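Local coordinates for Nrps/pks (Streptomyces albus, PDB 4OPE), which probably acts as a ketosynthase domain of an AT-less polyketide synthase, catalysing decarboxylative Claisen condensation during oxazolomycin biosynthesis, at residues Pro414-Ile419 and Ile432-Val437; Val261-Arg266 and Lys363-Phe368; Leu305-Ala310 and Arg339-Ser344; Gln371-Ser376 and Ala400-Arg405. One frame throughout, in Å; residues are numbered along the deposited sequence. Where two conformers were deposited one is given.

Contact 1: residues Pro414-Ile419 and Ile432-Val437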
# COMPACT_ATOMS: atom_id res chain seq x y z
N PRO A 414 -12.95 -16.13 -27.31
CA PRO A 414 -13.28 -15.54 -26.02
C PRO A 414 -13.06 -14.03 -26.06
O PRO A 414 -12.04 -13.53 -26.53
CB PRO A 414 -12.30 -16.22 -25.07
CG PRO A 414 -12.00 -17.54 -25.71
CD PRO A 414 -11.91 -17.17 -27.17
N ARG A 415 -14.06 -13.33 -25.60
CA ARG A 415 -14.03 -11.93 -25.53
C ARG A 415 -12.88 -11.47 -24.66
O ARG A 415 -12.53 -12.19 -23.69
CB ARG A 415 -15.33 -11.47 -24.95
CG ARG A 415 -16.48 -11.69 -25.90
CD ARG A 415 -17.73 -11.23 -25.23
NE ARG A 415 -18.89 -11.57 -26.02
CZ ARG A 415 -19.37 -12.81 -26.18
NH1 ARG A 415 -18.81 -13.84 -25.56
NH2 ARG A 415 -20.42 -13.00 -26.95
N THR A 416 -12.29 -10.31 -25.02
CA THR A 416 -11.21 -9.71 -24.22
C THR A 416 -11.48 -8.23 -23.90
O THR A 416 -12.21 -7.53 -24.62
CB THR A 416 -9.83 -9.78 -24.91
OG1 THR A 416 -9.89 -9.05 -26.12
CG2 THR A 416 -9.45 -11.19 -25.24
N ALA A 417 -10.90 -7.77 -22.81
CA ALA A 417 -11.05 -6.41 -22.45
C ALA A 417 -9.83 -5.93 -21.73
O ALA A 417 -9.06 -6.70 -21.13
CB ALA A 417 -12.28 -6.21 -21.59
N ALA A 418 -9.65 -4.63 -21.82
CA ALA A 418 -8.54 -3.99 -21.20
C ALA A 418 -9.06 -2.83 -20.40
O ALA A 418 -9.97 -2.14 -20.83
CB ALA A 418 -7.58 -3.52 -22.29
N ILE A 419 -8.45 -2.60 -19.25
CA ILE A 419 -8.92 -1.60 -18.29
C ILE A 419 -7.77 -0.77 -17.80
O ILE A 419 -6.76 -1.32 -17.36
CB ILE A 419 -9.52 -2.28 -17.05
CG1 ILE A 419 -10.46 -3.37 -17.54
CG2 ILE A 419 -10.20 -1.24 -16.15
CD1 ILE A 419 -11.13 -4.14 -16.43
N ILE A 432 -5.47 -6.56 -18.57
CA ILE A 432 -6.11 -7.27 -19.66
C ILE A 432 -6.83 -8.51 -19.13
O ILE A 432 -6.21 -9.36 -18.46
CB ILE A 432 -5.08 -7.78 -20.67
CG1 ILE A 432 -4.02 -6.72 -21.00
CG2 ILE A 432 -5.75 -8.17 -21.95
CD1 ILE A 432 -4.44 -5.61 -21.94
N LEU A 433 -8.13 -8.61 -19.42
CA LEU A 433 -8.93 -9.77 -19.04
C LEU A 433 -9.48 -10.56 -20.23
O LEU A 433 -9.65 -10.04 -21.34
CB LEU A 433 -10.09 -9.33 -18.17
CG LEU A 433 -9.70 -8.59 -16.91
CD1 LEU A 433 -10.93 -8.25 -16.11
CD2 LEU A 433 -8.77 -9.39 -16.02
N GLU A 434 -9.76 -11.83 -20.00
CA GLU A 434 -10.35 -12.66 -21.03
C GLU A 434 -11.49 -13.40 -20.40
O GLU A 434 -11.38 -13.94 -19.30
CB GLU A 434 -9.30 -13.63 -21.58
CG GLU A 434 -9.73 -14.44 -22.78
CD GLU A 434 -8.65 -15.40 -23.28
OE1 GLU A 434 -8.51 -15.57 -24.51
OE2 GLU A 434 -7.91 -15.99 -22.46
N GLU A 435 -12.60 -13.41 -21.12
CA GLU A 435 -13.79 -14.18 -20.80
C GLU A 435 -13.43 -15.64 -20.67
O GLU A 435 -12.50 -16.09 -21.33
CB GLU A 435 -14.77 -14.02 -21.95
CG GLU A 435 -16.04 -14.81 -21.84
CD GLU A 435 -16.88 -14.73 -23.10
OE1 GLU A 435 -16.31 -14.43 -24.19
OE2 GLU A 435 -18.12 -14.99 -23.01
N SER A 436 -14.14 -16.39 -19.81
CA SER A 436 -13.91 -17.82 -19.62
C SER A 436 -15.04 -18.66 -20.21
O SER A 436 -16.22 -18.41 -19.93
CB SER A 436 -13.89 -18.12 -18.14
OG SER A 436 -15.22 -18.14 -17.63
N VAL A 437 -14.67 -19.67 -20.99
CA VAL A 437 -15.67 -20.57 -21.52
C VAL A 437 -15.96 -21.66 -20.48
O VAL A 437 -15.08 -22.41 -20.09
CB VAL A 437 -15.27 -21.13 -22.91
CG1 VAL A 437 -15.06 -19.96 -23.87
CG2 VAL A 437 -14.03 -22.03 -22.82
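At the open end of a beta hairpin, Glu435 binds both the N-H and the C=O of Arg415, the first with its carboxylate and the second with its backbone N-H. Its CB rests 3.4 Å from Arg415 O, which lies 2.8 Å from Glu435 N. With CG anti to the backbone N (chi1 177°) and the chain extended, the side chain runs alongside that of Arg415, and CD comes 3.3 Å from Arg415 NH1, placing both oxygens at that nitrogen. At the tip, OE1 takes the Arg415 N-H on its anti lone pair (N to OE1 2.9 Å), while Arg415 NH1 forms a salt bridge with OE2 (2.9 Å) and a weak bond to OE1. In place of Glu435 an alanine would probably lose the salt bridge and the carboxylate's grip on the Arg415 N-H, loosening the hairpin end. Arg415 NE is held separately by Trp402 O. Further in, Ala417 and Leu433 form a hydrogen-bonded antiparallel pair (Leu433 N to Ala417 O 2.7 Å), and the strand segments run 156° apart. Ile419 CD1 meets Leu433 CD1 at 4.1 Å on the face covered by helix 356-370. Strand 263-272 flanks 427-434, and strand 308-309 flanks 416-422.

Contact 2: residues Val261-Arg266 and Lys363-Phe368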
# COMPACT_ATOMS: atom_id res chain seq x y z
N VAL A 261 -15.61 -19.49 -13.04
CA VAL A 261 -14.54 -18.56 -13.42
C VAL A 261 -15.13 -17.34 -14.15
O VAL A 261 -15.81 -17.45 -15.15
CB VAL A 261 -13.52 -19.29 -14.30
CG1 VAL A 261 -12.48 -18.35 -14.83
CG2 VAL A 261 -12.81 -20.33 -13.47
N LEU A 262 -14.85 -16.15 -13.64
CA LEU A 262 -15.43 -14.93 -14.21
C LEU A 262 -14.60 -14.33 -15.32
O LEU A 262 -15.13 -13.58 -16.16
CB LEU A 262 -15.59 -13.89 -13.11
CG LEU A 262 -16.91 -13.92 -12.33
CD1 LEU A 262 -17.44 -15.31 -12.19
CD2 LEU A 262 -16.79 -13.32 -10.96
N ALA A 263 -13.30 -14.60 -15.29
CA ALA A 263 -12.38 -14.01 -16.24
C ALA A 263 -10.98 -14.53 -15.96
O ALA A 263 -10.62 -14.84 -14.82
CB ALA A 263 -12.39 -12.49 -16.14
N VAL A 264 -10.20 -14.61 -17.01
CA VAL A 264 -8.80 -14.93 -16.89
C VAL A 264 -8.06 -13.63 -16.93
O VAL A 264 -8.27 -12.82 -17.86
CB VAL A 264 -8.34 -15.76 -18.10
CG1 VAL A 264 -6.85 -16.02 -18.05
CG2 VAL A 264 -9.13 -17.05 -18.18
N VAL A 265 -7.17 -13.45 -15.96
CA VAL A 265 -6.33 -12.29 -15.92
C VAL A 265 -5.11 -12.50 -16.80
O VAL A 265 -4.12 -13.05 -16.36
CB VAL A 265 -5.90 -12.02 -14.50
CG1 VAL A 265 -4.95 -10.81 -14.43
CG2 VAL A 265 -7.17 -11.77 -13.67
N ARG A 266 -5.20 -12.06 -18.05
CA ARG A 266 -4.12 -12.29 -19.00
C ARG A 266 -2.82 -11.56 -18.63
O ARG A 266 -1.75 -12.13 -18.73
CB ARG A 266 -4.58 -11.94 -20.43
CG ARG A 266 -5.58 -12.95 -21.04
CD ARG A 266 -4.93 -14.11 -21.79
NE ARG A 266 -4.23 -13.65 -23.01
CZ ARG A 266 -4.81 -13.39 -24.20
NH1 ARG A 266 -6.12 -13.56 -24.36
NH2 ARG A 266 -4.08 -12.97 -25.23
N LYS A 363 -17.54 -3.65 -13.94
CA LYS A 363 -18.31 -3.40 -15.15
C LYS A 363 -17.91 -4.33 -16.26
O LYS A 363 -18.74 -4.81 -16.96
CB LYS A 363 -18.12 -1.98 -15.59
CG LYS A 363 -18.95 -1.63 -16.79
CD LYS A 363 -18.14 -0.67 -17.64
CE LYS A 363 -19.03 0.22 -18.46
NZ LYS A 363 -18.19 1.01 -19.41
N VAL A 364 -16.64 -4.60 -16.44
CA VAL A 364 -16.21 -5.52 -17.48
C VAL A 364 -16.66 -6.98 -17.20
O VAL A 364 -17.17 -7.69 -18.08
CB VAL A 364 -14.70 -5.47 -17.63
CG1 VAL A 364 -14.18 -6.59 -18.53
CG2 VAL A 364 -14.33 -4.11 -18.18
N LEU A 365 -16.45 -7.42 -15.97
CA LEU A 365 -16.88 -8.76 -15.63
C LEU A 365 -18.35 -8.96 -15.95
O LEU A 365 -18.72 -9.98 -16.45
CB LEU A 365 -16.63 -9.05 -14.15
CG LEU A 365 -15.15 -9.01 -13.77
CD1 LEU A 365 -14.93 -9.29 -12.29
CD2 LEU A 365 -14.31 -9.95 -14.62
N LEU A 366 -19.19 -7.99 -15.64
CA LEU A 366 -20.61 -8.10 -15.94
C LEU A 366 -20.82 -8.10 -17.42
O LEU A 366 -21.66 -8.80 -17.92
CB LEU A 366 -21.41 -6.95 -15.31
CG LEU A 366 -21.41 -7.07 -13.79
CD1 LEU A 366 -21.78 -5.80 -13.03
CD2 LEU A 366 -22.29 -8.27 -13.41
N GLN A 367 -20.04 -7.33 -18.14
CA GLN A 367 -20.17 -7.36 -19.60
C GLN A 367 -19.88 -8.80 -20.11
O GLN A 367 -20.67 -9.35 -20.90
CB GLN A 367 -19.32 -6.26 -20.26
CG GLN A 367 -19.94 -4.90 -20.06
CD GLN A 367 -19.29 -3.76 -20.85
OE1 GLN A 367 -19.89 -2.73 -21.11
NE2 GLN A 367 -18.06 -3.95 -21.25
N PHE A 368 -18.79 -9.40 -19.65
CA PHE A 368 -18.47 -10.75 -20.03
C PHE A 368 -19.67 -11.64 -19.75
O PHE A 368 -20.12 -12.38 -20.65
CB PHE A 368 -17.26 -11.28 -19.29
CG PHE A 368 -15.92 -10.77 -19.79
CD1 PHE A 368 -15.75 -10.22 -21.04
CD2 PHE A 368 -14.80 -10.90 -18.98
CE1 PHE A 368 -14.49 -9.80 -21.46
CE2 PHE A 368 -13.54 -10.49 -19.40
CZ PHE A 368 -13.39 -9.94 -20.65
O HOH W 1 -18.04 -12.54 -15.35
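Helix-on-sheet packing of the thiolase fold brings helix 356-370 against the start of strand 263-272. Ala263 lies at the centre, its CB directed at the helix and touching two side chains one turn apart. The closer is Leu365: its CD2 methyl lies 3.5 Å from Ala263 CB. A chi1 of -62° sets CG beside the backbone N; with CD1 extended from CA, the other branch, CD2, turns to Ala263. The same CD2 also reaches the preceding residue, 4.0 Å from Leu262 O.

Phe368 approaches with the rim of its ring. CE2 is 4.0 Å from Ala263 CB, and CD2 is 3.9 Å from Leu262 O; both partners lie near the ring plane, so this is an edge contact and not a stack over the face. One face of the ring is covered from within the helix, where Val364 CG1 stands 4.0 Å above the plane, offset toward the rim. Trp402 also meets this ring.

The polar link is indirect. One water donates to Leu262 O (3.2 Å) and to Leu365 O (2.9 Å), joining two main-chain carbonyls that could not bond each other. The strand meanwhile keeps backbone hydrogen bonds with Ile11 and with Glu434 on its neighbouring strands.

Only 163 Å² is buried, consistent with a small residue serving as the meeting point. The arrangement is that of a helix packed on the C-terminal part of a thiolase-like sheet, where 356-370 probably corresponds to a buried central-layer helix of ketosynthases.

Contact 3: residues Leu305-Ala310 and Arg339-Ser344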
# COMPACT_ATOMS: atom_id res chain seq x y z
N LEU A 305 -8.45 -7.14 -29.30
CA LEU A 305 -9.01 -6.54 -28.12
C LEU A 305 -10.47 -6.20 -28.33
O LEU A 305 -10.79 -5.49 -29.24
CB LEU A 305 -8.25 -5.29 -27.84
CG LEU A 305 -8.49 -4.59 -26.53
CD1 LEU A 305 -8.27 -5.54 -25.37
CD2 LEU A 305 -7.49 -3.47 -26.48
N GLY A 306 -11.35 -6.71 -27.48
CA GLY A 306 -12.80 -6.49 -27.65
C GLY A 306 -13.41 -5.24 -27.07
O GLY A 306 -14.45 -4.79 -27.53
N TYR A 307 -12.78 -4.66 -26.06
CA TYR A 307 -13.35 -3.50 -25.35
C TYR A 307 -12.28 -2.89 -24.49
O TYR A 307 -11.43 -3.58 -23.97
CB TYR A 307 -14.53 -3.90 -24.46
CG TYR A 307 -15.16 -2.76 -23.73
CD1 TYR A 307 -16.08 -1.94 -24.34
CD2 TYR A 307 -14.86 -2.52 -22.43
CE1 TYR A 307 -16.66 -0.89 -23.68
CE2 TYR A 307 -15.41 -1.45 -21.76
CZ TYR A 307 -16.31 -0.65 -22.39
OH TYR A 307 -16.83 0.41 -21.67
N LEU A 308 -12.35 -1.57 -24.36
CA LEU A 308 -11.38 -0.78 -23.58
C LEU A 308 -12.17 0.06 -22.57
O LEU A 308 -12.88 0.97 -22.96
CB LEU A 308 -10.57 0.12 -24.50
CG LEU A 308 -9.30 0.85 -24.03
CD1 LEU A 308 -9.51 1.97 -23.03
CD2 LEU A 308 -8.32 -0.12 -23.42
N GLU A 309 -12.07 -0.31 -21.29
CA GLU A 309 -12.70 0.40 -20.20
C GLU A 309 -11.69 1.39 -19.78
O GLU A 309 -10.64 1.07 -19.18
CB GLU A 309 -13.02 -0.53 -19.03
CG GLU A 309 -13.46 0.17 -17.76
CD GLU A 309 -14.77 0.98 -17.88
OE1 GLU A 309 -15.64 0.74 -18.78
OE2 GLU A 309 -14.93 1.89 -17.03
N ALA A 310 -11.98 2.63 -20.14
CA ALA A 310 -10.96 3.68 -20.08
C ALA A 310 -10.99 4.37 -18.74
O ALA A 310 -11.99 4.34 -18.02
CB ALA A 310 -11.21 4.69 -21.17
N ARG A 339 -11.56 -2.15 -34.95
CA ARG A 339 -12.53 -1.24 -34.40
C ARG A 339 -12.88 -1.68 -32.99
O ARG A 339 -13.40 -2.76 -32.79
CB ARG A 339 -13.73 -1.22 -35.30
CG ARG A 339 -14.74 -0.17 -34.92
CD ARG A 339 -16.03 -0.86 -34.52
NE ARG A 339 -17.14 0.10 -34.43
CZ ARG A 339 -17.92 0.27 -33.36
NH1 ARG A 339 -17.75 -0.47 -32.25
NH2 ARG A 339 -18.88 1.19 -33.39
N ILE A 340 -12.54 -0.84 -32.01
CA ILE A 340 -12.58 -1.22 -30.62
C ILE A 340 -13.49 -0.29 -29.86
O ILE A 340 -13.26 0.92 -29.84
CB ILE A 340 -11.22 -1.09 -29.98
CG1 ILE A 340 -10.24 -2.02 -30.67
CG2 ILE A 340 -11.33 -1.41 -28.50
CD1 ILE A 340 -8.80 -1.73 -30.32
N PRO A 341 -14.53 -0.84 -29.23
CA PRO A 341 -15.40 0.03 -28.45
C PRO A 341 -14.77 0.42 -27.14
O PRO A 341 -14.06 -0.38 -26.53
CB PRO A 341 -16.67 -0.80 -28.23
CG PRO A 341 -16.29 -2.17 -28.62
CD PRO A 341 -15.21 -2.06 -29.63
N ILE A 342 -15.02 1.67 -26.75
CA ILE A 342 -14.40 2.29 -25.58
C ILE A 342 -15.51 2.99 -24.78
O ILE A 342 -16.50 3.43 -25.36
CB ILE A 342 -13.38 3.33 -26.02
CG1 ILE A 342 -12.57 3.82 -24.86
CG2 ILE A 342 -14.08 4.54 -26.61
CD1 ILE A 342 -11.34 4.60 -25.28
N GLY A 343 -15.34 3.05 -23.46
CA GLY A 343 -16.33 3.63 -22.55
C GLY A 343 -15.75 3.75 -21.16
O GLY A 343 -14.62 3.33 -20.91
N SER A 344 -16.50 4.37 -20.26
CA SER A 344 -16.07 4.52 -18.88
C SER A 344 -17.22 4.49 -17.93
O SER A 344 -18.12 5.34 -18.02
CB SER A 344 -15.31 5.81 -18.67
OG SER A 344 -14.85 5.94 -17.30
O HOH W 2 -13.43 3.41 -15.87
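Leu308 and Ile342 form the apolar centre, side by side and pointing the same way from neighbouring parallel strands, with their CD1 methyls 3.9 Å apart. In Ile342, CG1 is anti to the backbone N (chi1 -171°), which also brings that atom to 4.0 Å from Ala310 CB. Ile340 extends the patch, its CG2 lying 4.3 Å from Leu308 CB.

The backbones around this patch are joined by three hydrogen bonds. Leu308 N donates to Pro341 O (3.0 Å), Gly343 N to Leu308 O (3.3 Å), and Ala310 N to Gly343 O (2.8 Å). The last is almost straight, at 175°, and lies nearly along the C=O axis.

On the other face, the Tyr307 ring extends along the partner strand, CG anti to its own N. CD1 is 3.4 Å from Pro341 O, and the hydroxyl oxygen OH comes 3.4 Å from Gly343 CA. A modelled beta carbon on Gly343 would collide with that OH, so glycine permits the tyrosine's position.

Tyr307 OH and Glu309 OE1 share Lys363, through a hydrogen bond and a salt bridge respectively, a pairing likely to keep the carboxylate ionised. Glu309 OE2 accepts from Val345 N. At the polar edge one water donates to Glu309 OE2 and Ala310 O and accepts from Ser344 OG, which also caps Lys346 N.

These strands belong to a beta-alpha-beta unit through helix 318-329. Strand 416-422 borders 308-309, strand 393-395 borders 340-343, and helix 356-370 covers the Tyr307 and Glu309 face.

Contact 4: residues Gln371-Ser376 and Ala400-Arg405; sequences QELVPS and APWTPR
Leu373 lays a methyl group over the indole of Trp402. CD2 sits 3.9 Å from the centroid of the five-membered ring, 24° off its normal, which makes this a CH-pi contact over the face. The nearest ring atom to the methyl is Trp402 CD2, at 3.6 Å from Leu373 CD2, and the two side chains cross at about a right angle. On the tryptophan side, CG anti to the backbone N (chi1 -173°) swings the indole under the leucine. Its CB meanwhile packs 3.4 Å from Gln371 O.

Three backbone hydrogen bonds fix this pairing. Leu373 N donates to Ala400 O at 2.7 Å, and Ala400 N returns the bond to Leu373 O at 2.9 Å, as expected of an antiparallel hydrogen-bonded pair. Trp402 N binds Gln371 O at 2.7 Å, with the donor 48° out of the carbonyl plane. Between them, Glu372 is paired with Pro401 in the non-hydrogen-bonded register, their side chains diverging, a position where the proline's missing N-H costs no bond across the ladder.

Farther out, the Arg415 side chain lies across the opposite face of the indole in a cation-pi contact, and Phe368 meets the six-membered end of the indole. In place of Trp402 an alanine would probably lose the CH-pi contact with Leu373, the cation-pi partner of Arg415 and the packing against Phe368. The carboxylate of Glu372 pairs with Arg32.

Gln371, just past helix 356-370, leaves helical geometry with a positive phi, so the arrangement is a short two-stranded antiparallel ladder formed directly after a helix, with the Trp402 indole packed against Leu373 of the ladder.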
# COMPACT_ATOMS: atom_id res chain seq x y z
N GLN A 371 -22.65 -10.61 -21.90
CA GLN A 371 -22.32 -10.50 -23.32
C GLN A 371 -22.97 -9.29 -23.99
O GLN A 371 -23.48 -9.36 -25.11
CB GLN A 371 -22.68 -11.77 -24.04
CG GLN A 371 -21.96 -12.98 -23.50
CD GLN A 371 -22.32 -14.25 -24.23
OE1 GLN A 371 -23.43 -14.41 -24.71
NE2 GLN A 371 -21.39 -15.15 -24.32
N GLU A 372 -22.89 -8.17 -23.29
CA GLU A 372 -23.45 -6.93 -23.74
C GLU A 372 -22.47 -5.84 -23.46
O GLU A 372 -21.72 -5.92 -22.51
CB GLU A 372 -24.77 -6.60 -23.01
CG GLU A 372 -25.91 -7.49 -23.42
CD GLU A 372 -27.24 -7.09 -22.81
OE1 GLU A 372 -27.34 -6.81 -21.61
OE2 GLU A 372 -28.25 -7.07 -23.56
N LEU A 373 -22.49 -4.82 -24.31
CA LEU A 373 -21.77 -3.58 -24.07
C LEU A 373 -22.76 -2.52 -23.71
O LEU A 373 -23.70 -2.28 -24.44
CB LEU A 373 -21.01 -3.12 -25.29
CG LEU A 373 -20.03 -4.16 -25.78
CD1 LEU A 373 -19.58 -3.78 -27.17
CD2 LEU A 373 -18.86 -4.31 -24.82
N VAL A 374 -22.51 -1.87 -22.58
CA VAL A 374 -23.45 -0.89 -22.04
C VAL A 374 -23.09 0.53 -22.44
O VAL A 374 -21.95 0.80 -22.77
CB VAL A 374 -23.50 -1.00 -20.54
CG1 VAL A 374 -23.85 -2.43 -20.14
CG2 VAL A 374 -22.16 -0.58 -19.93
N PRO A 375 -24.07 1.44 -22.41
CA PRO A 375 -23.85 2.85 -22.68
C PRO A 375 -22.84 3.51 -21.75
O PRO A 375 -22.92 3.35 -20.52
CB PRO A 375 -25.20 3.50 -22.38
CG PRO A 375 -26.17 2.43 -22.20
CD PRO A 375 -25.42 1.18 -21.89
N SER A 376 -21.94 4.28 -22.36
CA SER A 376 -21.16 5.32 -21.70
C SER A 376 -21.90 6.67 -21.85
O SER A 376 -22.25 7.02 -22.94
CB SER A 376 -19.77 5.41 -22.34
OG SER A 376 -18.80 5.75 -21.39
N ALA A 400 -25.77 -2.72 -26.45
CA ALA A 400 -25.64 -3.52 -27.65
C ALA A 400 -24.99 -4.85 -27.35
O ALA A 400 -24.26 -5.00 -26.37
CB ALA A 400 -24.89 -2.76 -28.74
N PRO A 401 -25.29 -5.85 -28.17
CA PRO A 401 -24.77 -7.18 -27.84
C PRO A 401 -23.28 -7.15 -28.03
O PRO A 401 -22.81 -6.40 -28.85
CB PRO A 401 -25.41 -8.10 -28.89
CG PRO A 401 -26.55 -7.31 -29.43
CD PRO A 401 -26.12 -5.87 -29.38
N TRP A 402 -22.56 -7.93 -27.27
CA TRP A 402 -21.12 -7.94 -27.37
C TRP A 402 -20.76 -9.10 -28.26
O TRP A 402 -20.53 -10.20 -27.83
CB TRP A 402 -20.46 -8.08 -25.99
CG TRP A 402 -19.00 -7.93 -26.03
CD1 TRP A 402 -18.19 -7.92 -27.14
CD2 TRP A 402 -18.13 -7.81 -24.90
NE1 TRP A 402 -16.88 -7.78 -26.77
CE2 TRP A 402 -16.81 -7.71 -25.40
CE3 TRP A 402 -18.32 -7.77 -23.53
CZ2 TRP A 402 -15.71 -7.60 -24.57
CZ3 TRP A 402 -17.21 -7.64 -22.72
CH2 TRP A 402 -15.93 -7.55 -23.25
N THR A 403 -20.76 -8.82 -29.55
CA THR A 403 -20.44 -9.79 -30.58
C THR A 403 -18.97 -10.15 -30.50
O THR A 403 -18.13 -9.26 -30.49
CB THR A 403 -20.71 -9.15 -31.95
OG1 THR A 403 -22.09 -8.77 -32.01
CG2 THR A 403 -20.37 -10.07 -33.11
N PRO A 404 -18.65 -11.44 -30.48
CA PRO A 404 -17.26 -11.85 -30.36
C PRO A 404 -16.52 -11.76 -31.68
O PRO A 404 -17.10 -11.63 -32.74
CB PRO A 404 -17.37 -13.31 -29.94
CG PRO A 404 -18.61 -13.78 -30.61
CD PRO A 404 -19.53 -12.60 -30.75
N ARG A 405 -15.21 -11.86 -31.59
CA ARG A 405 -14.42 -11.87 -32.80
C ARG A 405 -14.27 -13.31 -33.29
O ARG A 405 -14.35 -14.26 -32.53
CB ARG A 405 -13.06 -11.20 -32.54
CG ARG A 405 -13.09 -9.71 -32.87
CD ARG A 405 -12.12 -8.91 -32.02
NE ARG A 405 -12.00 -7.52 -32.45
CZ ARG A 405 -12.94 -6.58 -32.31
NH1 ARG A 405 -14.12 -6.86 -31.75
NH2 ARG A 405 -12.71 -5.34 -32.73

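Overall arrangement
All four contacts lie on one side of the chain's centre. Contacts 1, 2 and 3 reach the same sheet: contacts 1 and 2 have centres about 6 Å apart, joined by Glu434 O to Val264 N (2.7 Å), and contact 1 meets contact 3 through Ala418 O to Glu309 N (2.8 Å). Helix 356-370 ties contact 2 to the others. Gln367 NE2 packs 3.7 Å from Tyr307 CE2 of contact 3, and Gln367 OE1 meets Val374 N of contact 4 at 3.1 Å. Contact 4 touches contact 3 where Ser376 OG accepts from Ser344 N. Segment 305-310 runs on into His311-Gly312, which begin the HGTGT motif that lines the active site in ketosynthases and probably does so here.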